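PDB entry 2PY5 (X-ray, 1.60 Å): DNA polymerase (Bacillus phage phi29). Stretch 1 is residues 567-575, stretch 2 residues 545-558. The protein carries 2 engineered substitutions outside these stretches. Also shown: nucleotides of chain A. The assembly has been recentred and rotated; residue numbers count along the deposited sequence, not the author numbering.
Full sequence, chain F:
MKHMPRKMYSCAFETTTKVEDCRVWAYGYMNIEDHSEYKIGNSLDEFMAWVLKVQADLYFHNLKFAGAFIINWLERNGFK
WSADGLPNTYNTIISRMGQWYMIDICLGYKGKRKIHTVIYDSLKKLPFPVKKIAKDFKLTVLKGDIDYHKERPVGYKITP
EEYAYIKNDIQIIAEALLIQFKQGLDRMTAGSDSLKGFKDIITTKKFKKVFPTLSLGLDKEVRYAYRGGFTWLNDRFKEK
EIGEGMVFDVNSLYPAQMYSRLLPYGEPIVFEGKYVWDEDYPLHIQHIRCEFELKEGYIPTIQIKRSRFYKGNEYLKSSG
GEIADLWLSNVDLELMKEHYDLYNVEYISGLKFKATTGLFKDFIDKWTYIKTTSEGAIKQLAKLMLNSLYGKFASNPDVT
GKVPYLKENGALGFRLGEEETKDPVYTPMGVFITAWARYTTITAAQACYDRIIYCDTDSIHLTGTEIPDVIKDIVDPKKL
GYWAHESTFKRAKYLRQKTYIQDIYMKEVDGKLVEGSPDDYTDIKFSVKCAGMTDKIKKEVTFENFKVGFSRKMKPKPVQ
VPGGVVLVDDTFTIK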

# COMPACT_ATOMS: atom_id res chain seq x y z
N LEU F 567 -5.98 -20.77 -4.71
CA LEU F 567 -6.69 -19.87 -3.82
C LEU F 567 -7.84 -20.66 -3.24
O LEU F 567 -8.81 -20.97 -3.95
CB LEU F 567 -7.18 -18.65 -4.58
CG LEU F 567 -6.04 -17.78 -5.14
CD1 LEU F 567 -6.57 -16.66 -6.01
CD2 LEU F 567 -5.24 -17.23 -3.98
N VAL F 568 -7.69 -21.09 -1.99
CA VAL F 568 -8.69 -21.92 -1.32
C VAL F 568 -9.61 -21.01 -0.54
O VAL F 568 -9.14 -20.12 0.17
CB VAL F 568 -8.00 -22.89 -0.34
CG1 VAL F 568 -9.03 -23.72 0.43
CG2 VAL F 568 -7.05 -23.80 -1.08
N ASP F 569 -10.92 -21.22 -0.68
CA ASP F 569 -11.89 -20.42 0.07
C ASP F 569 -11.78 -20.79 1.54
O ASP F 569 -11.92 -21.95 1.93
CB ASP F 569 -13.32 -20.61 -0.45
CG ASP F 569 -13.57 -19.87 -1.76
OD1 ASP F 569 -12.86 -18.89 -2.06
OD2 ASP F 569 -14.50 -20.28 -2.50
N ASP F 570 -11.48 -19.77 2.34
CA ASP F 570 -11.23 -19.91 3.75
C ASP F 570 -12.32 -19.16 4.51
O ASP F 570 -13.04 -18.32 3.95
CB ASP F 570 -9.86 -19.29 4.07
CG ASP F 570 -9.32 -19.70 5.43
OD1 ASP F 570 -9.51 -20.87 5.83
OD2 ASP F 570 -8.70 -18.85 6.10
N THR F 571 -12.44 -19.47 5.80
CA THR F 571 -13.40 -18.80 6.67
C THR F 571 -12.93 -17.39 7.04
O THR F 571 -11.84 -17.22 7.60
CB THR F 571 -13.61 -19.59 7.94
OG1 THR F 571 -14.05 -20.92 7.61
CG2 THR F 571 -14.67 -18.92 8.83
N PHE F 572 -13.75 -16.40 6.70
CA PHE F 572 -13.57 -15.03 7.18
C PHE F 572 -14.59 -14.75 8.27
O PHE F 572 -15.79 -14.88 8.03
CB PHE F 572 -13.79 -14.03 6.05
CG PHE F 572 -13.65 -12.61 6.50
CD1 PHE F 572 -12.40 -12.02 6.57
CD2 PHE F 572 -14.76 -11.87 6.90
CE1 PHE F 572 -12.25 -10.71 7.00
CE2 PHE F 572 -14.62 -10.56 7.34
CZ PHE F 572 -13.35 -9.98 7.39
N THR F 573 -14.12 -14.33 9.44
CA THR F 573 -15.00 -14.04 10.57
C THR F 573 -14.64 -12.68 11.15
O THR F 573 -13.45 -12.38 11.31
CB THR F 573 -14.84 -15.12 11.66
OG1 THR F 573 -14.97 -16.41 11.06
CG2 THR F 573 -15.87 -14.96 12.77
N ILE F 574 -15.66 -11.89 11.46
CA ILE F 574 -15.46 -10.64 12.19
C ILE F 574 -15.23 -10.99 13.66
O ILE F 574 -16.15 -11.44 14.35
CB ILE F 574 -16.65 -9.70 12.06
CG1 ILE F 574 -16.91 -9.37 10.59
CG2 ILE F 574 -16.40 -8.41 12.87
CD1 ILE F 574 -18.06 -8.43 10.38
N LYS F 575 -14.00 -10.80 14.12
CA LYS F 575 -13.60 -11.19 15.47
C LYS F 575 -13.39 -9.95 16.31
O LYS F 575 -13.58 -10.00 17.53
CB LYS F 575 -12.30 -12.00 15.43
CG LYS F 575 -12.40 -13.27 14.62
CD LYS F 575 -11.12 -14.07 14.71
CE LYS F 575 -11.19 -15.30 13.82
NZ LYS F 575 -10.00 -16.18 13.97
OXT LYS F 575 -13.01 -8.90 15.79
P DT A 7 -7.15 -13.39 -12.11
OP1 DT A 7 -7.08 -13.19 -13.56
OP2 DT A 7 -8.27 -12.81 -11.34
O5' DT A 7 -7.18 -14.95 -11.75
C5' DT A 7 -6.16 -15.83 -12.22
C4' DT A 7 -6.50 -17.23 -11.73
O4' DT A 7 -6.57 -17.23 -10.29
C3' DT A 7 -7.85 -17.79 -12.18
O3' DT A 7 -7.80 -18.41 -13.47
C2' DT A 7 -8.10 -18.83 -11.10
C1' DT A 7 -7.52 -18.19 -9.86
N1 DT A 7 -8.55 -17.50 -8.98
C2 DT A 7 -9.21 -18.28 -8.07
O2 DT A 7 -9.02 -19.48 -7.94
N3 DT A 7 -10.12 -17.61 -7.30
C4 DT A 7 -10.42 -16.27 -7.34
O4 DT A 7 -11.27 -15.77 -6.59
C5 DT A 7 -9.69 -15.50 -8.32
C7 DT A 7 -9.93 -14.03 -8.46
C6 DT A 7 -8.79 -16.14 -9.09
P DT A 6 -6.27 -8.43 -9.29
OP1 DT A 6 -6.07 -7.81 -10.59
OP2 DT A 6 -7.61 -8.52 -8.69
O5' DT A 6 -5.80 -9.96 -9.37
C5' DT A 6 -4.66 -10.32 -10.14
C4' DT A 6 -4.39 -11.79 -9.87
O4' DT A 6 -4.07 -12.00 -8.49
C3' DT A 6 -5.60 -12.68 -10.13
O3' DT A 6 -5.71 -13.00 -11.51
C2' DT A 6 -5.30 -13.88 -9.24
C1' DT A 6 -4.46 -13.31 -8.10
N1 DT A 6 -5.19 -13.17 -6.81
C2 DT A 6 -4.55 -13.58 -5.66
O2 DT A 6 -3.43 -14.05 -5.65
N3 DT A 6 -5.30 -13.43 -4.52
C4 DT A 6 -6.58 -12.90 -4.42
O4 DT A 6 -7.15 -12.80 -3.34
C5 DT A 6 -7.17 -12.46 -5.66
C7 DT A 6 -8.54 -11.87 -5.68
C6 DT A 6 -6.46 -12.62 -6.79
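Stretch 2 (545-558) NFKVGFSRKMKPKP

Two antiparallel strands need not stay in perfect step over their whole length, and the C-terminal end of phi29 DNA polymerase illustrates how a pairing survives both a bulge and a corner. Residues 567-573 form a continuous strand. Stretch 2 approaches it from a type II turn spanning Lys 547 to Phe 550, runs as a short strand through Ser 551 and Arg 552, turns a corner at Lys 553, and resumes as a strand that reaches Pro 558 and continues beyond it. The axis of this later strand comes within 4.1 Å of that of 567-573, and their directions differ by 137°, antiparallel but strongly twisted.

Backbone hydrogen bonds set the register. Val 568 and Lys 557 form a reciprocal pair, with Lys 557 N to Val 568 O at 2.8 Å and Val 568 N to Lys 557 O at 2.9 Å. Asp 570 and Lys 555 repeat the pattern, Asp 570 N lying 2.7 Å from Lys 555 O and Lys 555 N 3.1 Å from Asp 570 O. The next such pair is Phe 572 with Arg 552: Phe 572 N donates to Arg 552 O at 2.8 Å, and Arg 552 N to Phe 572 O at 2.9 Å. Thr 571 alone thus faces both Lys 553 and Met 554, and this one-residue shift is a beta bulge. Thr 571 N is buried by the contact and has no partner in the model. Past the bulge, the ladder extends beyond the strand into the turn, where Ile 574 N donates to Phe 550 O at 2.9 Å and Gly 549 N to Ile 574 O at 2.8 Å. The turn is itself closed by Phe 550 N bonding to Lys 547 O at 3.0 Å, and the backbone angles of Gly 549 are ones that call for glycine.

Between these pairs, CA-H...O contacts bring the chains close. Ser 551 CA lies 3.2 Å from Phe 572 O, and Thr 573 CA lies 3.3 Å from Phe 550 O.

Side-chain polar contacts reinforce the backbone pairing. Ser 551 and Thr 573 share a face of the sheet, and their hydroxyls, Ser 551 OG and Thr 573 OG1, hydrogen-bond at 3.0 Å. At the corner, Lys 553 reaches back along the partner strand, so that Lys 553 NZ donates to Asp 569 O at 3.1 Å.

Apolar packing completes the contact at its two ends. Leu 567 CB meets Pro 556 CB at 4.0 Å, while Leu 567 CD2 lies 3.7 Å from Pro 558 CB; Leu 567 CD1 also approaches N1 of DT7 at 3.7 Å. At the other end, Ile 574 points toward stretch 2, and its CD1 sits 3.8 Å from both Phe 546 CE1 and Phe 550 CB. In between, the aliphatic part of Lys 555 lies against Phe 572, with Lys 555 CD 3.9 Å from Phe 572 CD1.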

# COMPACT_ATOMS: atom_id res chain seq x y z
N ASN F 545 -27.30 -8.13 9.99
CA ASN F 545 -26.34 -9.20 10.25
C ASN F 545 -24.90 -8.78 10.54
O ASN F 545 -24.06 -9.62 10.80
CB ASN F 545 -26.36 -10.25 9.11
CG ASN F 545 -25.72 -9.76 7.83
OD1 ASN F 545 -24.98 -8.79 7.81
ND2 ASN F 545 -25.98 -10.46 6.74
N PHE F 546 -24.63 -7.47 10.51
CA PHE F 546 -23.28 -6.96 10.72
C PHE F 546 -23.03 -6.90 12.20
O PHE F 546 -23.46 -5.96 12.88
CB PHE F 546 -23.15 -5.57 10.12
CG PHE F 546 -21.75 -5.01 10.15
CD1 PHE F 546 -20.73 -5.58 9.41
CD2 PHE F 546 -21.47 -3.87 10.88
CE1 PHE F 546 -19.46 -5.00 9.41
CE2 PHE F 546 -20.22 -3.32 10.89
CZ PHE F 546 -19.22 -3.89 10.16
N LYS F 547 -22.35 -7.93 12.70
CA LYS F 547 -21.98 -8.01 14.10
C LYS F 547 -20.76 -8.89 14.27
O LYS F 547 -20.40 -9.66 13.38
CB LYS F 547 -23.15 -8.56 14.93
CG LYS F 547 -23.64 -9.94 14.53
CD LYS F 547 -25.10 -10.11 15.00
CE LYS F 547 -25.42 -11.53 15.38
NZ LYS F 547 -26.78 -11.62 16.01
N VAL F 548 -20.12 -8.77 15.43
CA VAL F 548 -19.02 -9.64 15.77
C VAL F 548 -19.57 -11.07 15.70
O VAL F 548 -20.67 -11.34 16.23
CB VAL F 548 -18.46 -9.32 17.17
CG1 VAL F 548 -17.39 -10.31 17.57
CG2 VAL F 548 -17.92 -7.89 17.21
N GLY F 549 -18.87 -11.92 14.97
CA GLY F 549 -19.26 -13.33 14.75
C GLY F 549 -19.76 -13.59 13.34
O GLY F 549 -19.85 -14.74 12.92
N PHE F 550 -20.08 -12.53 12.60
CA PHE F 550 -20.42 -12.65 11.19
C PHE F 550 -19.32 -13.43 10.49
O PHE F 550 -18.14 -13.08 10.62
CB PHE F 550 -20.57 -11.25 10.56
CG PHE F 550 -20.76 -11.26 9.05
CD1 PHE F 550 -22.03 -11.08 8.50
CD2 PHE F 550 -19.67 -11.40 8.19
CE1 PHE F 550 -22.21 -11.08 7.12
CE2 PHE F 550 -19.84 -11.40 6.81
CZ PHE F 550 -21.12 -11.24 6.28
N SER F 551 -19.69 -14.49 9.77
CA SER F 551 -18.71 -15.38 9.14
C SER F 551 -19.18 -15.89 7.78
O SER F 551 -20.35 -16.21 7.60
CB SER F 551 -18.42 -16.58 10.06
OG SER F 551 -17.38 -17.39 9.55
N ARG F 552 -18.24 -15.96 6.83
CA ARG F 552 -18.50 -16.53 5.51
C ARG F 552 -17.25 -17.29 5.05
O ARG F 552 -16.13 -16.81 5.21
CB ARG F 552 -18.84 -15.44 4.48
CG ARG F 552 -20.15 -14.69 4.73
CD ARG F 552 -21.37 -15.59 4.56
NE ARG F 552 -22.62 -14.83 4.64
CZ ARG F 552 -23.23 -14.46 5.76
NH1 ARG F 552 -22.71 -14.76 6.95
NH2 ARG F 552 -24.36 -13.77 5.71
N LYS F 553 -17.45 -18.48 4.48
CA LYS F 553 -16.33 -19.26 3.97
C LYS F 553 -16.08 -18.92 2.51
O LYS F 553 -16.29 -19.74 1.61
CB LYS F 553 -16.59 -20.76 4.15
CG LYS F 553 -15.35 -21.59 3.97
CD LYS F 553 -15.64 -23.06 4.22
CE LYS F 553 -14.45 -23.92 3.89
NZ LYS F 553 -13.18 -23.32 4.39
N MET F 554 -15.63 -17.69 2.30
CA MET F 554 -15.58 -17.10 0.98
C MET F 554 -14.31 -16.30 0.72
O MET F 554 -14.23 -15.62 -0.30
CB MET F 554 -16.78 -16.16 0.79
CG MET F 554 -18.12 -16.82 0.94
SD MET F 554 -19.45 -15.62 0.71
CE MET F 554 -19.81 -15.85 -1.02
N LYS F 555 -13.33 -16.36 1.63
CA LYS F 555 -12.11 -15.57 1.47
C LYS F 555 -11.01 -16.41 0.86
O LYS F 555 -10.53 -17.34 1.49
CB LYS F 555 -11.63 -14.98 2.80
CG LYS F 555 -10.51 -13.95 2.62
CD LYS F 555 -9.95 -13.52 3.95
CE LYS F 555 -8.88 -12.44 3.81
NZ LYS F 555 -8.64 -11.75 5.10
N PRO F 556 -10.60 -16.07 -0.37
CA PRO F 556 -9.49 -16.80 -0.98
C PRO F 556 -8.19 -16.64 -0.18
O PRO F 556 -7.81 -15.51 0.18
CB PRO F 556 -9.35 -16.14 -2.36
CG PRO F 556 -10.61 -15.43 -2.59
CD PRO F 556 -11.15 -15.05 -1.27
N LYS F 557 -7.54 -17.77 0.10
CA LYS F 557 -6.23 -17.82 0.74
C LYS F 557 -5.28 -18.63 -0.14
O LYS F 557 -5.61 -19.73 -0.54
CB LYS F 557 -6.33 -18.48 2.11
N PRO F 558 -4.11 -18.07 -0.46
CA PRO F 558 -3.17 -18.78 -1.33
C PRO F 558 -2.40 -19.90 -0.63
O PRO F 558 -1.81 -19.69 0.43
CB PRO F 558 -2.23 -17.67 -1.79
CG PRO F 558 -2.24 -16.71 -0.66
CD PRO F 558 -3.60 -16.75 -0.07